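Local coordinates for alcohol dehydrogenase superfamily protein (Novosphingobium aromaticivorans, PDB 3GAZ) that is a member of the medium-chain alcohol dehydrogenase superfamily and probably acts as an oxidoreductase that uses NADP as its cofactor, at residues A[12-15]-A[20-23]; A[48-51]-A[55-58]; A[246-251]-A[265-270]. All blocks are in the same frame, centred on the assembly; numbering follows the deposited sequence.

Contact 1 of 3, residues A[12-15]-A[20-23]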
loop_
_atom_site.group_PDB
_atom_site.type_symbol
_atom_site.label_atom_id
_atom_site.label_comp_id
_atom_site.label_asym_id
_atom_site.label_seq_id
_atom_site.Cartn_x
_atom_site.Cartn_y
_atom_site.Cartn_z
ATOM N N VAL A 12 -0.956 -1.513 17.224
ATOM C CA VAL A 12 -1.071 -0.487 16.208
ATOM C C VAL A 12 -0.233 0.738 16.528
ATOM O O VAL A 12 -0.253 1.231 17.657
ATOM C CB VAL A 12 -2.543 -0.022 16.056
ATOM C CG1 VAL A 12 -2.649 1.027 14.956
ATOM C CG2 VAL A 12 -3.440 -1.208 15.757
ATOM N N VAL A 13 0.518 1.216 15.540
ATOM C CA VAL A 13 1.300 2.425 15.715
ATOM C C VAL A 13 0.362 3.469 15.124
ATOM O O VAL A 13 0.081 3.456 13.925
ATOM C CB VAL A 13 2.631 2.379 14.932
ATOM C CG1 VAL A 13 3.347 3.712 15.054
ATOM C CG2 VAL A 13 3.515 1.270 15.483
ATOM N N GLU A 14 -0.149 4.347 15.979
ATOM C CA GLU A 14 -1.112 5.358 15.566
ATOM C C GLU A 14 -0.530 6.576 14.863
ATOM O O GLU A 14 -1.124 7.092 13.915
ATOM C CB GLU A 14 -1.933 5.784 16.782
ATOM C CG GLU A 14 -2.372 4.592 17.620
ATOM C CD GLU A 14 -3.411 4.937 18.665
ATOM O OE1 GLU A 14 -3.220 5.937 19.386
ATOM O OE2 GLU A 14 -4.411 4.194 18.770
ATOM N N GLU A 15 0.624 7.036 15.330
ATOM C CA GLU A 15 1.279 8.190 14.733
ATOM C C GLU A 15 2.793 8.049 14.806
ATOM O O GLU A 15 3.313 7.211 15.544
ATOM C CB GLU A 15 0.849 9.485 15.432
ATOM C CG GLU A 15 1.177 9.572 16.923
ATOM C CD GLU A 15 0.141 8.894 17.799
ATOM O OE1 GLU A 15 -1.067 9.118 17.567
ATOM O OE2 GLU A 15 0.531 8.150 18.726
ATOM N N PHE A 20 3.387 1.371 20.658
ATOM C CA PHE A 20 2.701 0.250 20.038
ATOM C C PHE A 20 1.449 0.059 20.885
ATOM O O PHE A 20 1.519 -0.394 22.027
ATOM C CB PHE A 20 3.598 -0.989 20.068
ATOM C CG PHE A 20 4.703 -0.948 19.052
ATOM C CD1 PHE A 20 4.448 -1.265 17.720
ATOM C CD2 PHE A 20 5.983 -0.533 19.408
ATOM C CE1 PHE A 20 5.451 -1.169 16.759
ATOM C CE2 PHE A 20 6.991 -0.432 18.454
ATOM C CZ PHE A 20 6.725 -0.750 17.125
ATOM N N VAL A 21 0.303 0.430 20.328
ATOM C CA VAL A 21 -0.954 0.337 21.055
ATOM C C VAL A 21 -1.723 -0.951 20.803
ATOM O O VAL A 21 -2.109 -1.235 19.673
ATOM C CB VAL A 21 -1.863 1.535 20.706
ATOM C CG1 VAL A 21 -3.170 1.460 21.491
ATOM C CG2 VAL A 21 -1.124 2.836 21.001
ATOM N N LEU A 22 -1.937 -1.731 21.861
ATOM C CA LEU A 22 -2.689 -2.970 21.733
ATOM C C LEU A 22 -4.164 -2.612 21.548
ATOM O O LEU A 22 -4.734 -1.862 22.345
ATOM C CB LEU A 22 -2.514 -3.842 22.977
ATOM C CG LEU A 22 -1.105 -4.387 23.216
ATOM C CD1 LEU A 22 -1.126 -5.335 24.401
ATOM C CD2 LEU A 22 -0.615 -5.119 21.968
ATOM N N ARG A 23 -4.773 -3.161 20.505
ATOM C CA ARG A 23 -6.174 -2.888 20.181
ATOM C C ARG A 23 -6.931 -4.170 19.821
ATOM O O ARG A 23 -6.340 -5.112 19.291
ATOM C CB ARG A 23 -6.247 -1.944 18.972
ATOM C CG ARG A 23 -5.705 -0.536 19.187
ATOM C CD ARG A 23 -6.628 0.251 20.096
ATOM N NE ARG A 23 -8.030 0.116 19.697
ATOM C CZ ARG A 23 -8.531 0.544 18.541
ATOM N NH1 ARG A 23 -7.747 1.145 17.653
ATOM N NH2 ARG A 23 -9.818 0.363 18.268
HETATM O O HOH W 1 -5.233 2.254 17.344
#
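V12 and V21 face each other as an antiparallel hydrogen-bonded pair. V12 N donates a hydrogen bond to V21 O at 2.7 Å, and V21 N donates one back to V12 O at 2.8 Å. The first of these bonds is close to straight, with an N-H...O angle of 165°.

V21 is the side chain to follow outward. Its CB lies 3.5 Å from V12 O, the same carbonyl that its own backbone N-H grips. Of its two methyls, CG2 also lies near that oxygen and meets E14 CD at 3.9 Å. CG1, anti to the backbone N (chi1 -179°), has E14 OE2 as a distant neighbour. The glutamate chain lies across the valine, its carboxylate beside the methyls.

E14 is polar at its tip. OE2 accepts a hydrogen bond from a water at 2.5 Å, a short bond, and the same water accepts from R23 NH1 at 2.8 Å, lying in the plane of the guanidinium at its edge. Acid and base are joined through this water and not directly. R23 reaches across the dimer interface, where NH2 has a stronger partner, a salt bridge to E188 of the second subunit. With an alanine in place of E14, the V21 methyls would probably lose their cover and the water its acceptor, leaving R23 NH1 without its water bridge across the hairpin.

V13 and F20 run next to each other on the other face of the hairpin. V13 CG2 meets the ring obliquely, 3.4 Å from F20 CE1, and R52 of helix 46-52 touches both residues.

Strands 7-13 and 20-26 form a two-stranded antiparallel beta hairpin at the start of the chain.

Contact 2 of 3, residues A[48-51]-A[55-58]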
loop_
_atom_site.group_PDB
_atom_site.type_symbol
_atom_site.label_atom_id
_atom_site.label_comp_id
_atom_site.label_asym_id
_atom_site.label_seq_id
_atom_site.Cartn_x
_atom_site.Cartn_y
_atom_site.Cartn_z
ATOM N N ASP A 48 11.126 -1.684 10.260
ATOM C CA ASP A 48 9.893 -1.453 11.016
ATOM C C ASP A 48 10.002 -0.182 11.866
ATOM O O ASP A 48 9.047 0.594 11.971
ATOM C CB ASP A 48 9.581 -2.638 11.946
ATOM C CG ASP A 48 9.460 -3.967 11.203
ATOM O OD1 ASP A 48 9.100 -3.968 10.011
ATOM O OD2 ASP A 48 9.712 -5.019 11.823
ATOM N N ALA A 49 11.168 0.016 12.476
ATOM C CA ALA A 49 11.402 1.184 13.318
ATOM C C ALA A 49 11.438 2.452 12.478
ATOM O O ALA A 49 10.960 3.499 12.904
ATOM C CB ALA A 49 12.709 1.026 14.094
ATOM N N LYS A 50 12.007 2.359 11.281
ATOM C CA LYS A 50 12.067 3.516 10.404
ATOM C C LYS A 50 10.639 3.887 10.017
ATOM O O LYS A 50 10.296 5.069 9.918
ATOM C CB LYS A 50 12.889 3.206 9.152
ATOM C CG LYS A 50 13.004 4.396 8.213
ATOM C CD LYS A 50 13.691 4.032 6.901
ATOM C CE LYS A 50 15.161 4.403 6.899
ATOM N NZ LYS A 50 15.738 4.250 5.529
ATOM N N ILE A 51 9.806 2.871 9.807
ATOM C CA ILE A 51 8.411 3.093 9.453
ATOM C C ILE A 51 7.652 3.690 10.643
ATOM O O ILE A 51 6.802 4.566 10.475
ATOM C CB ILE A 51 7.726 1.765 9.016
ATOM C CG1 ILE A 51 8.282 1.316 7.660
ATOM C CG2 ILE A 51 6.214 1.961 8.919
ATOM C CD1 ILE A 51 7.903 -0.112 7.279
ATOM N N GLU A 55 9.684 7.674 8.728
ATOM C CA GLU A 55 10.790 8.101 7.885
ATOM C C GLU A 55 11.232 7.010 6.921
ATOM O O GLU A 55 12.417 6.902 6.599
ATOM C CB GLU A 55 11.970 8.532 8.757
ATOM C CG GLU A 55 11.620 9.623 9.754
ATOM C CD GLU A 55 12.780 9.987 10.657
ATOM O OE1 GLU A 55 13.457 9.065 11.163
ATOM O OE2 GLU A 55 13.006 11.195 10.871
ATOM N N ALA A 56 10.275 6.212 6.453
ATOM C CA ALA A 56 10.562 5.126 5.520
ATOM C C ALA A 56 9.673 5.233 4.279
ATOM O O ALA A 56 8.791 4.404 4.060
ATOM C CB ALA A 56 10.344 3.784 6.208
ATOM N N PRO A 57 9.901 6.262 3.448
ATOM C CA PRO A 57 9.115 6.477 2.228
ATOM C C PRO A 57 9.089 5.287 1.270
ATOM O O PRO A 57 8.061 5.004 0.661
ATOM C CB PRO A 57 9.768 7.716 1.612
ATOM C CG PRO A 57 11.182 7.640 2.102
ATOM C CD PRO A 57 10.996 7.242 3.544
ATOM N N HIS A 58 10.218 4.592 1.142
ATOM C CA HIS A 58 10.303 3.438 0.251
ATOM C C HIS A 58 9.404 2.287 0.703
ATOM O O HIS A 58 9.109 1.383 -0.081
ATOM C CB HIS A 58 11.745 2.919 0.156
ATOM C CG HIS A 58 12.752 3.974 -0.176
ATOM N ND1 HIS A 58 12.480 5.025 -1.025
ATOM C CD2 HIS A 58 14.036 4.136 0.221
ATOM C CE1 HIS A 58 13.550 5.793 -1.132
ATOM N NE2 HIS A 58 14.509 5.273 -0.385
#
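K50 and A56 meet at carbon atoms. The lysine runs alongside the chain of 55-58, and its CG and CD each stand 3.4 Å from A56 CB, closer than two carbons normally pack. With CG anti to the backbone N (chi1 -179°), the aliphatic part extends past the alanine methyl before bending at chi3. I51 adds a second apolar touch, its CG1 lying 3.5 Å from the same A56 CB. The methyl of A56 is therefore held between a lysine chain and an isoleucine branch, with its CB directed at the helix.

Polar contact comes from the backbone. E55 N donates to K50 O at 2.9 Å, nearly in line with the C=O bond and at an N-H...O angle of 164°. The donor lies five residues beyond its acceptor, so the bond ties the chain leaving the helix back to its last turn.

The carbonyl of E55 is also close to the lysine. K50 CG lies 3.0 Å from E55 O and CD 3.2 Å from it, so the oxygen is pressed close against the lysine's aliphatic carbons, a tight fit. The same peptide thus presents its oxygen to the flank of the lysine chain and passes on to A56, whose methyl packs there too.

Helix 46-52 lies within the GroES-like domain, and the loop after it folds back along its C-terminal part before reaching strand 70-78. D48, on the helix, bonds through OD2 to N45 N and to Y315 OH, while I51 also packs on A59, Q61 and L67. H58, farther along the loop, stacks on the ring of W248.

Contact 3 of 3, residues A[246-251]-A[265-270]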
loop_
_atom_site.group_PDB
_atom_site.type_symbol
_atom_site.label_atom_id
_atom_site.label_comp_id
_atom_site.label_asym_id
_atom_site.label_seq_id
_atom_site.Cartn_x
_atom_site.Cartn_y
_atom_site.Cartn_z
ATOM N N LEU A 246 21.528 -2.234 0.278
ATOM C CA LEU A 246 21.460 -0.913 0.902
ATOM C C LEU A 246 22.219 0.100 0.052
ATOM O O LEU A 246 22.825 1.028 0.585
ATOM C CB LEU A 246 22.067 -0.934 2.311
ATOM C CG LEU A 246 21.185 -1.387 3.475
ATOM C CD1 LEU A 246 22.009 -1.448 4.751
ATOM C CD2 LEU A 246 20.005 -0.433 3.636
ATOM N N GLY A 247 22.187 -0.089 -1.265
ATOM C CA GLY A 247 22.891 0.815 -2.163
ATOM C C GLY A 247 22.035 1.976 -2.630
ATOM O O GLY A 247 21.718 2.092 -3.814
ATOM N N TRP A 248 21.675 2.849 -1.695
ATOM C CA TRP A 248 20.832 3.998 -2.002
ATOM C C TRP A 248 21.596 5.302 -2.171
ATOM O O TRP A 248 21.118 6.223 -2.831
ATOM C CB TRP A 248 19.781 4.177 -0.904
ATOM C CG TRP A 248 18.994 2.940 -0.635
ATOM C CD1 TRP A 248 19.188 2.046 0.380
ATOM C CD2 TRP A 248 17.911 2.433 -1.416
ATOM N NE1 TRP A 248 18.289 1.011 0.277
ATOM C CE2 TRP A 248 17.492 1.223 -0.819
ATOM C CE3 TRP A 248 17.249 2.884 -2.569
ATOM C CZ2 TRP A 248 16.445 0.454 -1.333
ATOM C CZ3 TRP A 248 16.207 2.120 -3.081
ATOM C CH2 TRP A 248 15.815 0.919 -2.461
ATOM N N GLY A 249 22.782 5.379 -1.578
ATOM C CA GLY A 249 23.565 6.599 -1.665
ATOM C C GLY A 249 24.307 6.833 -2.966
ATOM O O GLY A 249 24.159 6.085 -3.934
ATOM N N THR A 250 25.112 7.891 -2.980
ATOM C CA THR A 250 25.909 8.256 -4.141
ATOM C C THR A 250 27.308 7.667 -3.975
ATOM O O THR A 250 27.914 7.776 -2.908
ATOM C CB THR A 250 26.005 9.795 -4.285
ATOM O OG1 THR A 250 26.921 10.127 -5.335
ATOM C CG2 THR A 250 26.477 10.426 -2.990
ATOM N N HIS A 251 27.817 7.031 -5.024
ATOM C CA HIS A 251 29.137 6.426 -4.946
ATOM C C HIS A 251 30.008 6.673 -6.167
ATOM O O HIS A 251 29.511 6.897 -7.269
ATOM C CB HIS A 251 29.013 4.915 -4.724
ATOM C CG HIS A 251 28.388 4.544 -3.416
ATOM N ND1 HIS A 251 27.023 4.517 -3.223
ATOM C CD2 HIS A 251 28.942 4.209 -2.228
ATOM C CE1 HIS A 251 26.765 4.180 -1.974
ATOM N NE2 HIS A 251 27.913 3.987 -1.348
ATOM N N GLY A 265 21.791 -4.068 -7.697
ATOM C CA GLY A 265 21.089 -3.659 -6.496
ATOM C C GLY A 265 20.074 -4.704 -6.073
ATOM O O GLY A 265 19.648 -5.523 -6.887
ATOM N N VAL A 266 19.690 -4.683 -4.800
ATOM C CA VAL A 266 18.704 -5.628 -4.279
ATOM C C VAL A 266 17.629 -4.843 -3.533
ATOM O O VAL A 266 17.944 -4.011 -2.683
ATOM C CB VAL A 266 19.339 -6.643 -3.295
ATOM C CG1 VAL A 266 18.258 -7.568 -2.730
ATOM C CG2 VAL A 266 20.409 -7.465 -4.007
ATOM N N PHE A 267 16.367 -5.101 -3.858
ATOM C CA PHE A 267 15.250 -4.417 -3.211
ATOM C C PHE A 267 14.084 -5.398 -3.152
ATOM O O PHE A 267 13.239 -5.446 -4.044
ATOM C CB PHE A 267 14.864 -3.164 -4.009
ATOM C CG PHE A 267 13.791 -2.339 -3.358
ATOM C CD1 PHE A 267 13.907 -1.951 -2.026
ATOM C CD2 PHE A 267 12.661 -1.951 -4.074
ATOM C CE1 PHE A 267 12.905 -1.186 -1.411
ATOM C CE2 PHE A 267 11.659 -1.189 -3.469
ATOM C CZ PHE A 267 11.784 -0.808 -2.134
ATOM N N THR A 268 14.053 -6.185 -2.087
ATOM C CA THR A 268 13.034 -7.214 -1.898
ATOM C C THR A 268 11.599 -6.713 -1.792
ATOM O O THR A 268 10.661 -7.410 -2.185
ATOM C CB THR A 268 13.372 -8.045 -0.637
ATOM O OG1 THR A 268 14.696 -8.579 -0.772
ATOM C CG2 THR A 268 12.398 -9.195 -0.447
ATOM N N LEU A 269 11.418 -5.506 -1.278
ATOM C CA LEU A 269 10.073 -4.967 -1.091
ATOM C C LEU A 269 9.221 -4.784 -2.338
ATOM O O LEU A 269 7.988 -4.816 -2.241
ATOM C CB LEU A 269 10.136 -3.625 -0.360
ATOM C CG LEU A 269 10.918 -3.545 0.955
ATOM C CD1 LEU A 269 10.706 -2.180 1.590
ATOM C CD2 LEU A 269 10.456 -4.644 1.870
ATOM N N HIS A 270 9.854 -4.580 -3.495
ATOM C CA HIS A 270 9.094 -4.361 -4.725
ATOM C C HIS A 270 7.997 -5.390 -4.928
ATOM O O HIS A 270 6.881 -5.051 -5.321
ATOM C CB HIS A 270 10.009 -4.323 -5.966
ATOM C CG HIS A 270 9.276 -4.027 -7.246
ATOM N ND1 HIS A 270 8.879 -5.012 -8.120
ATOM C CD2 HIS A 270 8.796 -2.862 -7.746
ATOM C CE1 HIS A 270 8.179 -4.473 -9.106
ATOM N NE2 HIS A 270 8.114 -3.171 -8.900
#
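W248 presents the edge of its indole to one face of the F267 ring, an offset edge-to-face pair joining two loops of the Rossmann-type domain. Both loops leave neighbouring strands of its parallel sheet, 240-244 and 262-265. The ring centroids, taken from the six-membered ring of W248, are 5.3 Å apart, and the planes stand at 88°, nearly perpendicular.

The two side chains reach each other by different torsions. In W248, CG lies beside the backbone N and anti to the carbonyl carbon (chi1 -53°), and the indole then swings its six-membered ring toward the other loop. In F267, CG is anti to the backbone N (chi1 -176°), which turns the phenyl so that one face meets that edge. F267 also opens a type I beta turn that runs to H270.

On the same segment as W248, G247 is the centre of an inverse gamma turn, and H251 ND1 makes a weak bond to G249 O. Next in sequence after F267, T268 OG1 is hydrogen-bonded to T137 OG1 and E140 OE1 of helix 132-145, joining the turn to that helix.

Two tryptophan carbons carry the touch: CZ2 lies 3.6 Å from F267 CD1, and CH2 comes closest, 3.5 Å from that same CD1.

Contacts 2 and 3 touch, although one belongs to the GroES-like domain and the other to the Rossmann-type domain; their centres are 14 Å apart. H58 of contact 2 makes the join, its O lying 4.0 Å from F267 CZ. Medium-chain dehydrogenases usually hold their cofactor in the cleft between these domains, so the pair probably borders it. A bound calcium ion lies about 12 Å from the K50 side chain and about 14 Å from that of W248. Contact 1 stands apart, its nearest atoms about 6 Å from contact 2 and about 16 Å from contact 3.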